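Local coordinates for protein Maltose/maltodextrin transport permease homologue (Bdellovibrio bacteriovorus HD100, PDB 6FFL) that binds maltotriose in its solute-binding (MalE) domain, which is fused to the membrane subunit MalF of a maltose/maltodextrin ABC transporter, at residues Asn220-Lys224 against Glu225-Ala229; Leu231-Gly234 against Asp235-Gly239; Leu118-Lys122 against Lys123-Thr127. All coordinates share one frame; numbering follows the deposited sequence.

All three interactions gather round one four-stranded sheet of the solute-binding domain. Interaction 3 comes first along the chain, where strand 116-121 runs out into a loop. Interaction 1 follows, at the end of helix 216-224, and joins it to strand 228-234. Interaction 2 comes last, where strand 228-234 leads toward helix 238-243. Strands 116-121 and 228-234 are antiparallel neighbours. The centres of interactions 1 and 2 lie about 12 Å apart, those of 1 and 3 about 11 Å, and those of 2 and 3 about 14 Å. Interactions 1 and 3 touch through hydrogen bonds from N121 to N226 and A229. Interaction 2 borders the bound sugar. The other two are turns further from the chain centre.

Interaction 1. Residues Asn220-Lys224 against Glu225-Ala229; sequences NALFK and ENKAA
The ring of F223 has the backbone oxygen of A229 at its edge, in the ring plane, with A229 O 3.8 Å from F223 CE1. A228 O comes nearer, 3.3 Å from F223 CD1, but it lies oblique to the ring. Y241 meets the same ring edge-to-face. The CG of F223 is anti to the backbone N (chi1 -165°), which brings the ring end back toward the residues that follow the helix. The carboxylate of E225 lies against A221, with E225 OE2 3.7 Å from A221 CB. Helix 216-224 ends here in a Schellman motif. N226, with positive phi, is its C-prime residue. K227 N donates to L222 O at 2.8 Å, and N226 N makes a weak bond of 3.4 Å to F223 O. E225 N bonds to A221 O at 2.9 Å. One water donates to both F223 O and A228 O, so it ties the last turn to the start of strand 228-234. L222 CD2 packs on K227 CB at 3.7 Å, the two side chains crossing at about a right angle. L222 and A228 both touch V158 of strand 157-158. K227 NZ forms a weak salt bridge to E225 OE1 at 3.4 Å.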
ATOM      1  N   ASN A 220      10.187   7.017  -7.677  1.00 19.98           N
ATOM      2  CA  ASN A 220      10.473   5.734  -8.308  1.00 20.97           C
ATOM      3  C   ASN A 220      11.589   5.862  -9.338  1.00 21.65           C
ATOM      4  O   ASN A 220      12.565   5.104  -9.317  1.00 22.77           O
ATOM      5  CB  ASN A 220       9.188   5.216  -8.961  1.00 23.65           C
ATOM      6  CG  ASN A 220       9.266   3.757  -9.351  1.00 23.16           C
ATOM      7  OD1 ASN A 220       9.629   2.908  -8.551  1.00 22.56           O
ATOM      8  ND2 ASN A 220       8.896   3.460 -10.591  1.00 30.12           N
ATOM      9  N   ALA A 221      11.460   6.832 -10.248  1.00 19.74           N
ATOM     10  CA  ALA A 221      12.481   7.032 -11.272  1.00 21.77           C
ATOM     11  C   ALA A 221      13.823   7.419 -10.661  1.00 27.90           C
ATOM     12  O   ALA A 221      14.869   6.896 -11.064  1.00 23.58           O
ATOM     13  CB  ALA A 221      12.031   8.100 -12.268  1.00 28.04           C
ATOM     14  N   LEU A 222      13.819   8.349  -9.704  1.00 22.55           N
ATOM     15  CA  LEU A 222      15.084   8.797  -9.127  1.00 24.61           C
ATOM     16  C   LEU A 222      15.837   7.638  -8.481  1.00 24.83           C
ATOM     17  O   LEU A 222      17.067   7.547  -8.598  1.00 24.14           O
ATOM     18  CB  LEU A 222      14.843   9.917  -8.114  1.00 23.82           C
ATOM     19  CG  LEU A 222      14.433  11.278  -8.707  1.00 22.66           C
ATOM     20  CD1 LEU A 222      13.951  12.223  -7.622  1.00 23.32           C
ATOM     21  CD2 LEU A 222      15.568  11.918  -9.506  1.00 22.33           C
ATOM     22  N   PHE A 223      15.116   6.742  -7.797  1.00 18.90           N
ATOM     23  CA  PHE A 223      15.768   5.589  -7.179  1.00 18.01           C
ATOM     24  C   PHE A 223      16.299   4.621  -8.236  1.00 23.37           C
ATOM     25  O   PHE A 223      17.419   4.113  -8.111  1.00 21.81           O
ATOM     26  CB  PHE A 223      14.791   4.882  -6.229  1.00 17.23           C
ATOM     27  CG  PHE A 223      15.453   3.905  -5.289  1.00 16.41           C
ATOM     28  CD1 PHE A 223      16.344   4.350  -4.316  1.00 15.31           C
ATOM     29  CD2 PHE A 223      15.181   2.540  -5.373  1.00 14.83           C
ATOM     30  CE1 PHE A 223      16.963   3.447  -3.432  1.00 14.75           C
ATOM     31  CE2 PHE A 223      15.794   1.627  -4.497  1.00 18.27           C
ATOM     32  CZ  PHE A 223      16.687   2.080  -3.527  1.00 17.38           C
ATOM     33  N   LYS A 224      15.516   4.362  -9.288  1.00 19.93           N
ATOM     34  CA  LYS A 224      15.974   3.462 -10.341  1.00 23.13           C
ATOM     35  C   LYS A 224      17.177   4.029 -11.084  1.00 25.72           C
ATOM     36  O   LYS A 224      18.006   3.265 -11.589  1.00 25.25           O
ATOM     37  CB  LYS A 224      14.841   3.189 -11.331  1.00 25.05           C
ATOM     38  CG  LYS A 224      13.759   2.277 -10.781  1.00 24.97           C
ATOM     39  CD  LYS A 224      12.438   2.477 -11.493  1.00 36.14           C
ATOM     40  CE  LYS A 224      12.492   1.978 -12.926  1.00 42.41           C
ATOM     41  NZ  LYS A 224      11.173   2.158 -13.600  1.00 48.51           N
ATOM     42  N   GLU A 225      17.286   5.354 -11.168  1.00 27.08           N
ATOM     43  CA  GLU A 225      18.314   6.010 -11.961  1.00 25.12           C
ATOM     44  C   GLU A 225      19.543   6.386 -11.146  1.00 24.81           C
ATOM     45  O   GLU A 225      20.343   7.210 -11.599  1.00 25.82           O
ATOM     46  CB  GLU A 225      17.726   7.249 -12.643  1.00 27.66           C
ATOM     47  CG  GLU A 225      16.650   6.900 -13.668  1.00 32.96           C
ATOM     48  CD  GLU A 225      15.773   8.075 -14.035  1.00 38.30           C
ATOM     49  OE1 GLU A 225      16.097   9.213 -13.633  1.00 43.40           O
ATOM     50  OE2 GLU A 225      14.756   7.854 -14.724  1.00 37.31           O
ATOM     51  N   ASN A 226      19.705   5.810  -9.952  1.00 23.93           N
ATOM     52  CA  ASN A 226      20.853   6.090  -9.087  1.00 25.85           C
ATOM     53  C   ASN A 226      20.930   7.563  -8.704  1.00 23.23           C
ATOM     54  O   ASN A 226      22.022   8.105  -8.510  1.00 26.05           O
ATOM     55  CB  ASN A 226      22.168   5.647  -9.740  1.00 23.39           C
ATOM     56  CG  ASN A 226      22.172   4.180 -10.080  1.00 28.37           C
ATOM     57  OD1 ASN A 226      21.805   3.344  -9.254  1.00 26.86           O
ATOM     58  ND2 ASN A 226      22.600   3.849 -11.297  1.00 29.08           N
ATOM     59  N   LYS A 227      19.781   8.229  -8.605  1.00 20.55           N
ATOM     60  CA  LYS A 227      19.739   9.637  -8.228  1.00 24.96           C
ATOM     61  C   LYS A 227      19.118   9.854  -6.854  1.00 27.04           C
ATOM     62  O   LYS A 227      18.865  11.002  -6.474  1.00 24.82           O
ATOM     63  CB  LYS A 227      18.988  10.447  -9.286  1.00 25.76           C
ATOM     64  CG  LYS A 227      19.652  10.427 -10.657  1.00 29.17           C
ATOM     65  CD  LYS A 227      18.954  11.368 -11.637  1.00 35.33           C
ATOM     66  CE  LYS A 227      19.723  11.476 -12.946  1.00 50.27           C
ATOM     67  NZ  LYS A 227      19.267  10.474 -13.951  1.00 53.11           N
ATOM     68  N   ALA A 228      18.868   8.782  -6.102  1.00 21.28           N
ATOM     69  CA  ALA A 228      18.350   8.872  -4.737  1.00 18.72           C
ATOM     70  C   ALA A 228      18.995   7.771  -3.913  1.00 17.97           C
ATOM     71  O   ALA A 228      18.833   6.590  -4.235  1.00 18.64           O
ATOM     72  CB  ALA A 228      16.818   8.735  -4.700  1.00 18.40           C
ATOM     73  N   ALA A 229      19.717   8.147  -2.853  1.00 17.71           N
ATOM     74  CA  ALA A 229      20.372   7.130  -2.024  1.00 16.25           C
ATOM     75  C   ALA A 229      19.351   6.301  -1.259  1.00 20.76           C
ATOM     76  O   ALA A 229      19.522   5.085  -1.098  1.00 15.54           O
ATOM     77  CB  ALA A 229      21.349   7.781  -1.044  1.00 16.17           C
TER
HETATM   78  O   HOH W   1      19.246   5.294  -6.457  1.00 21.06           O

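Interaction 2. Residues Leu231-Gly234 against Asp235-Gly239; sequences LING and DWSWG. With GLC (alpha-D-glucopyranose), chain B; GLC (alpha-D-glucopyranose), chain C.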
ATOM      1  N   LEU A 231      14.982   5.649  -0.251  1.00 13.06           N
ATOM      2  CA  LEU A 231      13.604   5.728  -0.719  1.00 11.40           C
ATOM      3  C   LEU A 231      12.703   5.200   0.385  1.00 13.70           C
ATOM      4  O   LEU A 231      13.105   4.321   1.150  1.00 15.04           O
ATOM      5  CB  LEU A 231      13.437   4.905  -2.011  1.00 13.21           C
ATOM      6  CG  LEU A 231      12.043   4.444  -2.436  1.00 13.05           C
ATOM      7  CD1 LEU A 231      11.308   5.621  -3.050  1.00 12.47           C
ATOM      8  CD2 LEU A 231      12.147   3.317  -3.429  1.00 13.87           C
ATOM      9  N   ILE A 232      11.485   5.737   0.489  1.00 12.60           N
ATOM     10  CA  ILE A 232      10.452   5.073   1.277  1.00 10.45           C
ATOM     11  C   ILE A 232       9.402   4.566   0.298  1.00 12.67           C
ATOM     12  O   ILE A 232       8.831   5.346  -0.473  1.00 14.03           O
ATOM     13  CB  ILE A 232       9.844   5.990   2.350  1.00 11.02           C
ATOM     14  CG1 ILE A 232      10.907   6.305   3.407  1.00 12.58           C
ATOM     15  CG2 ILE A 232       8.639   5.279   3.031  1.00 11.23           C
ATOM     16  CD1 ILE A 232      10.459   7.333   4.452  1.00 13.23           C
ATOM     17  N   ASN A 233       9.174   3.255   0.304  1.00 12.07           N
ATOM     18  CA  ASN A 233       8.223   2.652  -0.619  1.00 11.36           C
ATOM     19  C   ASN A 233       7.811   1.302  -0.048  1.00 10.82           C
ATOM     20  O   ASN A 233       8.342   0.843   0.969  1.00 12.22           O
ATOM     21  CB  ASN A 233       8.828   2.518  -2.030  1.00 12.13           C
ATOM     22  CG  ASN A 233       7.780   2.547  -3.136  1.00 15.44           C
ATOM     23  OD1 ASN A 233       6.572   2.489  -2.873  1.00 14.14           O
ATOM     24  ND2 ASN A 233       8.237   2.655  -4.384  1.00 15.57           N
ATOM     25  N   GLY A 234       6.843   0.667  -0.713  1.00 11.26           N
ATOM     26  CA  GLY A 234       6.228  -0.536  -0.194  1.00  8.46           C
ATOM     27  C   GLY A 234       6.760  -1.807  -0.854  1.00 12.06           C
ATOM     28  O   GLY A 234       7.515  -1.769  -1.819  1.00 12.78           O
ATOM     29  N   ASP A 235       6.348  -2.952  -0.304  1.00 13.75           N
ATOM     30  CA  ASP A 235       6.856  -4.219  -0.832  1.00 10.02           C
ATOM     31  C   ASP A 235       6.379  -4.488  -2.262  1.00 13.19           C
ATOM     32  O   ASP A 235       6.996  -5.297  -2.963  1.00 13.52           O
ATOM     33  CB  ASP A 235       6.504  -5.383   0.116  1.00 11.10           C
ATOM     34  CG  ASP A 235       4.995  -5.699   0.178  1.00 14.35           C
ATOM     35  OD1 ASP A 235       4.155  -4.825  -0.131  1.00 14.65           O
ATOM     36  OD2 ASP A 235       4.664  -6.847   0.553  1.00 14.85           O
ATOM     37  N   TRP A 236       5.338  -3.784  -2.733  1.00 12.41           N
ATOM     38  CA  TRP A 236       4.922  -3.915  -4.129  1.00 13.87           C
ATOM     39  C   TRP A 236       6.004  -3.465  -5.101  1.00 15.96           C
ATOM     40  O   TRP A 236       5.923  -3.799  -6.290  1.00 16.31           O
ATOM     41  CB  TRP A 236       3.659  -3.081  -4.402  1.00 14.46           C
ATOM     42  CG  TRP A 236       3.871  -1.617  -4.075  1.00 13.96           C
ATOM     43  CD1 TRP A 236       4.478  -0.676  -4.859  1.00 16.07           C
ATOM     44  CD2 TRP A 236       3.510  -0.947  -2.852  1.00  9.95           C
ATOM     45  NE1 TRP A 236       4.512   0.537  -4.205  1.00 17.55           N
ATOM     46  CE2 TRP A 236       3.923   0.397  -2.975  1.00 13.39           C
ATOM     47  CE3 TRP A 236       2.868  -1.353  -1.675  1.00 12.22           C
ATOM     48  CZ2 TRP A 236       3.717   1.339  -1.961  1.00 14.89           C
ATOM     49  CZ3 TRP A 236       2.667  -0.412  -0.658  1.00 11.97           C
ATOM     50  CH2 TRP A 236       3.094   0.912  -0.810  1.00 12.95           C
ATOM     51  N   SER A 237       7.000  -2.702  -4.634  1.00 10.25           N
ATOM     52  CA  SER A 237       7.994  -2.123  -5.524  1.00 12.43           C
ATOM     53  C   SER A 237       9.246  -2.976  -5.674  1.00 12.91           C
ATOM     54  O   SER A 237      10.067  -2.681  -6.547  1.00 13.92           O
ATOM     55  CB  SER A 237       8.385  -0.718  -5.036  1.00 12.33           C
ATOM     56  OG  SER A 237       9.124  -0.781  -3.811  1.00 13.65           O
ATOM     57  N   TRP A 238       9.402  -4.027  -4.865  1.00 15.70           N
ATOM     58  CA  TRP A 238      10.637  -4.810  -4.888  1.00 14.08           C
ATOM     59  C   TRP A 238      10.912  -5.378  -6.273  1.00 15.36           C
ATOM     60  O   TRP A 238      12.043  -5.322  -6.771  1.00 17.69           O
ATOM     61  CB  TRP A 238      10.548  -5.956  -3.887  1.00 12.01           C
ATOM     62  CG  TRP A 238      10.505  -5.550  -2.442  1.00 15.60           C
ATOM     63  CD1 TRP A 238      10.870  -4.344  -1.900  1.00 18.72           C
ATOM     64  CD2 TRP A 238      10.090  -6.372  -1.354  1.00 13.98           C
ATOM     65  NE1 TRP A 238      10.698  -4.373  -0.534  1.00 13.53           N
ATOM     66  CE2 TRP A 238      10.234  -5.616  -0.174  1.00 13.79           C
ATOM     67  CE3 TRP A 238       9.612  -7.685  -1.261  1.00 14.54           C
ATOM     68  CZ2 TRP A 238       9.895  -6.120   1.083  1.00 13.39           C
ATOM     69  CZ3 TRP A 238       9.288  -8.189  -0.008  1.00 17.24           C
ATOM     70  CH2 TRP A 238       9.428  -7.406   1.147  1.00 15.67           C
ATOM     71  N   GLY A 239       9.888  -5.962  -6.897  1.00 18.14           N
ATOM     72  CA  GLY A 239      10.102  -6.629  -8.172  1.00 21.70           C
ATOM     73  C   GLY A 239      10.609  -5.680  -9.236  1.00 24.58           C
ATOM     74  O   GLY A 239      11.505  -6.018 -10.013  1.00 21.81           O
TER
HETATM   75  C1  GLC B   2       0.039   1.538  -2.434  1.00 10.30           C
HETATM   76  C2  GLC B   2      -0.760   0.713  -1.434  1.00  8.49           C
HETATM   77  C3  GLC B   2      -2.133   1.302  -1.149  1.00  9.27           C
HETATM   78  C4  GLC B   2      -1.948   2.765  -0.762  1.00 10.87           C
HETATM   79  C5  GLC B   2      -1.214   3.495  -1.883  1.00 13.95           C
HETATM   80  C6  GLC B   2      -1.010   4.975  -1.540  1.00 13.54           C
HETATM   81  O2  GLC B   2      -0.879  -0.622  -1.960  1.00 13.85           O
HETATM   82  O3  GLC B   2      -2.727   0.575  -0.060  1.00 13.75           O
HETATM   83  O4  GLC B   2      -3.218   3.374  -0.588  1.00 13.25           O
HETATM   84  O5  GLC B   2       0.072   2.900  -2.030  1.00 12.81           O
HETATM   85  O6  GLC B   2      -0.652   5.712  -2.730  1.00 13.42           O
HETATM   86  C1  GLC C   1       1.278   0.469  -7.406  1.00 22.37           C
HETATM   87  C2  GLC C   1       0.929  -0.696  -6.473  1.00 16.36           C
HETATM   88  C3  GLC C   1      -0.014  -0.252  -5.364  1.00 19.78           C
HETATM   89  C4  GLC C   1       0.510   1.001  -4.660  1.00 20.13           C
HETATM   90  C5  GLC C   1       0.837   2.093  -5.688  1.00 19.02           C
HETATM   91  C6  GLC C   1       1.490   3.304  -5.024  1.00 28.57           C
HETATM   92  O1  GLC C   1       0.117   0.846  -8.148  1.00 26.13           O
HETATM   93  O2  GLC C   1       0.271  -1.737  -7.201  1.00 17.97           O
HETATM   94  O3  GLC C   1      -0.191  -1.347  -4.441  1.00 16.06           O
HETATM   95  O4  GLC C   1      -0.505   1.439  -3.735  1.00 15.10           O
HETATM   96  O5  GLC C   1       1.762   1.605  -6.666  1.00 23.82           O
HETATM   97  O6  GLC C   1       1.643   4.369  -5.973  1.00 27.69           O
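The first residue to touch is N233, its amide set across the indole of W236 with the two planes 76° apart. Its OD1 accepts G234 N at 2.8 Å, the donor above the carbonyl plane. Its ND2 lies 3.4 Å from S237 CB and is hydrogen-bonded to the hydroxyls of Y216 and Y241. Y216 OH also bonds to W236 NE1. Next, G234 CA makes a CH-pi contact over the W236 six-membered ring, 3.4 Å from the centroid and 7° off the normal. Two glucose units of the bound maltotriose cover the opposite indole face; C1 of one (chain B) is 3.5 Å from W236 CH2. W236, of the ligand pocket, thus lies between sugar and G234 main chain. Its CG sits between backbone N and carbonyl carbon (chi1 58°), which goes with the ring lying against G234. G234 O takes two bonds from one residue: S237 OG at 2.7 Å, nearly along the C=O axis, and S237 N at 3.0 Å. The S237 N bond closes a turn toward helix 238-243. In the sheet, strand 228-234 runs between strands 157-158 and 116-121. F165 and F166 of helix 164-167 pack on W236, and Y216 of helix 216-224 lies against S237.

Interaction 3. Residues Leu118-Lys122 against Lys123-Thr127; sequences LLYNK and KFITT
N121 bonds to K123, F124 and I125 round the turn. N121 O accepts two backbone amides, F124 N at 2.9 Å and I125 N at 3.0 Å. N121 OD1 takes a third, K123 N, at 3.0 Å, with the donor tilted out of the carbonyl plane. The side-chain bond closes an Asx turn. N121 can make it because its CG is anti to the backbone N (chi1 -171°), beside its own carbonyl carbon, which turns OD1 toward the bend. Its amide also crosses the F124 ring obliquely, with N121 ND2 3.8 Å from F124 CE2 and the two planes 74° apart. Next to this, Y120 meets I125. I125 O lies at the ring edge, 3.4 Å from Y120 CD2, and I125 CG2 packs on the same ring carbon at 3.9 Å. K122 CA points a hydrogen at I125 O in a nearly straight contact of 3.2 Å. A water joins Y120 OH to T126 O.

Further out, N121 ND2 is hydrogen-bonded to N226 OD1, and the N121 backbone pairs with A229 of strand 228-234. So both polar atoms of the amide have partners. I125 packs on A229 and M230, and on L138 and M142 of helix 132-142. F124 also reaches M142. The turn carries the chain from the end of strand 116-121 to the loop before helix 132-142.

Chemically, one asparagine uses its backbone oxygen and both ends of its amide. The O and OD1 bonds probably limit the flexibility of the bend, while ND2 ties it to N226. I125 O is buried with no conventional hydrogen-bond partner, so the C-H groups of K122 and Y120 give it only weak polar company.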
ATOM      1  N   LEU A 118      12.165   1.619   4.544  1.00 11.10           N
ATOM      2  CA  LEU A 118      13.282   2.326   3.930  1.00 14.16           C
ATOM      3  C   LEU A 118      13.969   1.384   2.950  1.00 13.42           C
ATOM      4  O   LEU A 118      14.206   0.215   3.267  1.00 16.01           O
ATOM      5  CB  LEU A 118      14.277   2.817   4.992  1.00 10.93           C
ATOM      6  CG  LEU A 118      15.378   3.755   4.479  1.00 13.52           C
ATOM      7  CD1 LEU A 118      14.805   5.143   4.264  1.00 12.99           C
ATOM      8  CD2 LEU A 118      16.557   3.802   5.459  1.00 18.78           C
ATOM      9  N   LEU A 119      14.234   1.873   1.741  1.00 11.73           N
ATOM     10  CA  LEU A 119      15.052   1.156   0.776  1.00 11.57           C
ATOM     11  C   LEU A 119      16.287   2.001   0.551  1.00 11.03           C
ATOM     12  O   LEU A 119      16.205   3.233   0.561  1.00 14.11           O
ATOM     13  CB  LEU A 119      14.322   0.923  -0.565  1.00 12.75           C
ATOM     14  CG  LEU A 119      13.033   0.092  -0.504  1.00 16.30           C
ATOM     15  CD1 LEU A 119      11.821   0.978  -0.207  1.00 15.48           C
ATOM     16  CD2 LEU A 119      12.849  -0.658  -1.827  1.00 15.84           C
ATOM     17  N   TYR A 120      17.427   1.353   0.346  1.00 12.82           N
ATOM     18  CA  TYR A 120      18.649   2.110   0.135  1.00 16.69           C
ATOM     19  C   TYR A 120      19.448   1.459  -0.978  1.00 15.90           C
ATOM     20  O   TYR A 120      19.469   0.229  -1.096  1.00 17.00           O
ATOM     21  CB  TYR A 120      19.495   2.223   1.421  1.00 14.39           C
ATOM     22  CG  TYR A 120      19.839   0.919   2.115  1.00 15.72           C
ATOM     23  CD1 TYR A 120      18.960   0.335   3.020  1.00 17.66           C
ATOM     24  CD2 TYR A 120      21.061   0.292   1.887  1.00 17.21           C
ATOM     25  CE1 TYR A 120      19.284  -0.857   3.672  1.00 18.60           C
ATOM     26  CE2 TYR A 120      21.389  -0.894   2.529  1.00 25.13           C
ATOM     27  CZ  TYR A 120      20.500  -1.460   3.416  1.00 20.83           C
ATOM     28  OH  TYR A 120      20.831  -2.635   4.056  1.00 20.40           O
ATOM     29  N   ASN A 121      20.095   2.298  -1.792  1.00 13.76           N
ATOM     30  CA  ASN A 121      20.901   1.854  -2.920  1.00 15.43           C
ATOM     31  C   ASN A 121      22.308   1.543  -2.415  1.00 18.19           C
ATOM     32  O   ASN A 121      23.009   2.430  -1.917  1.00 21.69           O
ATOM     33  CB  ASN A 121      20.910   2.940  -4.003  1.00 18.70           C
ATOM     34  CG  ASN A 121      21.549   2.485  -5.317  1.00 18.03           C
ATOM     35  OD1 ASN A 121      22.341   1.545  -5.353  1.00 22.62           O
ATOM     36  ND2 ASN A 121      21.207   3.174  -6.409  1.00 21.19           N
ATOM     37  N   LYS A 122      22.709   0.277  -2.524  1.00 16.67           N
ATOM     38  CA  LYS A 122      24.006  -0.144  -2.013  1.00 18.22           C
ATOM     39  C   LYS A 122      25.176   0.422  -2.806  1.00 19.27           C
ATOM     40  O   LYS A 122      26.321   0.275  -2.363  1.00 22.27           O
ATOM     41  CB  LYS A 122      24.053  -1.668  -1.973  1.00 19.23           C
ATOM     42  CG  LYS A 122      23.133  -2.237  -0.910  1.00 22.25           C
ATOM     43  CD  LYS A 122      23.023  -3.748  -1.049  1.00 35.30           C
ATOM     44  CE  LYS A 122      22.216  -4.353   0.089  1.00 43.56           C
ATOM     45  NZ  LYS A 122      22.218  -5.845   0.036  1.00 52.04           N
ATOM     46  N   LYS A 123      24.930   1.068  -3.954  1.00 21.64           N
ATOM     47  CA  LYS A 123      25.983   1.858  -4.590  1.00 27.00           C
ATOM     48  C   LYS A 123      26.473   2.963  -3.662  1.00 24.31           C
ATOM     49  O   LYS A 123      27.631   3.384  -3.751  1.00 25.43           O
ATOM     50  CB  LYS A 123      25.480   2.492  -5.892  1.00 25.22           C
ATOM     51  CG  LYS A 123      25.757   1.727  -7.155  1.00 34.75           C
ATOM     52  CD  LYS A 123      25.189   2.479  -8.358  1.00 35.05           C
ATOM     53  CE  LYS A 123      26.099   2.364  -9.567  1.00 48.84           C
ATOM     54  NZ  LYS A 123      26.619   0.980  -9.746  1.00 51.21           N
ATOM     55  N   PHE A 124      25.598   3.463  -2.795  1.00 21.48           N
ATOM     56  CA  PHE A 124      25.876   4.606  -1.934  1.00 21.86           C
ATOM     57  C   PHE A 124      25.919   4.266  -0.455  1.00 23.76           C
ATOM     58  O   PHE A 124      26.688   4.872   0.289  1.00 23.01           O
ATOM     59  CB  PHE A 124      24.815   5.690  -2.160  1.00 22.19           C
ATOM     60  CG  PHE A 124      24.694   6.116  -3.593  1.00 22.27           C
ATOM     61  CD1 PHE A 124      25.720   6.811  -4.213  1.00 26.81           C
ATOM     62  CD2 PHE A 124      23.551   5.821  -4.324  1.00 30.30           C
ATOM     63  CE1 PHE A 124      25.612   7.206  -5.540  1.00 29.67           C
ATOM     64  CE2 PHE A 124      23.434   6.213  -5.645  1.00 27.34           C
ATOM     65  CZ  PHE A 124      24.473   6.905  -6.258  1.00 30.62           C
ATOM     66  N   ILE A 125      25.097   3.325  -0.001  1.00 19.69           N
ATOM     67  CA  ILE A 125      24.910   3.064   1.420  1.00 17.23           C
ATOM     68  C   ILE A 125      25.024   1.567   1.665  1.00 22.45           C
ATOM     69  O   ILE A 125      24.325   0.777   1.019  1.00 24.44           O
ATOM     70  CB  ILE A 125      23.544   3.579   1.905  1.00 17.54           C
ATOM     71  CG1 ILE A 125      23.463   5.102   1.764  1.00 17.57           C
ATOM     72  CG2 ILE A 125      23.263   3.114   3.342  1.00 18.86           C
ATOM     73  CD1 ILE A 125      22.065   5.631   1.902  1.00 17.45           C
ATOM     74  N   THR A 126      25.883   1.185   2.609  1.00 19.93           N
ATOM     75  CA  THR A 126      26.014  -0.194   3.069  1.00 26.08           C
ATOM     76  C   THR A 126      25.290  -0.441   4.383  1.00 26.16           C
ATOM     77  O   THR A 126      24.716  -1.519   4.580  1.00 26.87           O
ATOM     78  CB  THR A 126      27.499  -0.561   3.232  1.00 26.97           C
ATOM     79  OG1 THR A 126      28.186  -0.321   2.005  1.00 36.63           O
ATOM     80  CG2 THR A 126      27.657  -2.020   3.618  1.00 36.29           C
ATOM     81  N   THR A 127      25.313   0.533   5.289  1.00 21.94           N
ATOM     82  CA  THR A 127      24.666   0.412   6.593  1.00 26.28           C
ATOM     83  C   THR A 127      23.567   1.454   6.700  1.00 19.98           C
ATOM     84  O   THR A 127      23.864   2.661   6.711  1.00 20.26           O
ATOM     85  CB  THR A 127      25.683   0.586   7.723  1.00 29.08           C
ATOM     86  OG1 THR A 127      26.763  -0.330   7.522  1.00 28.89           O
ATOM     87  CG2 THR A 127      25.045   0.309   9.077  1.00 30.01           C
TER
HETATM   88  O   HOH W   2      23.473  -3.875   3.004  1.00 44.81           O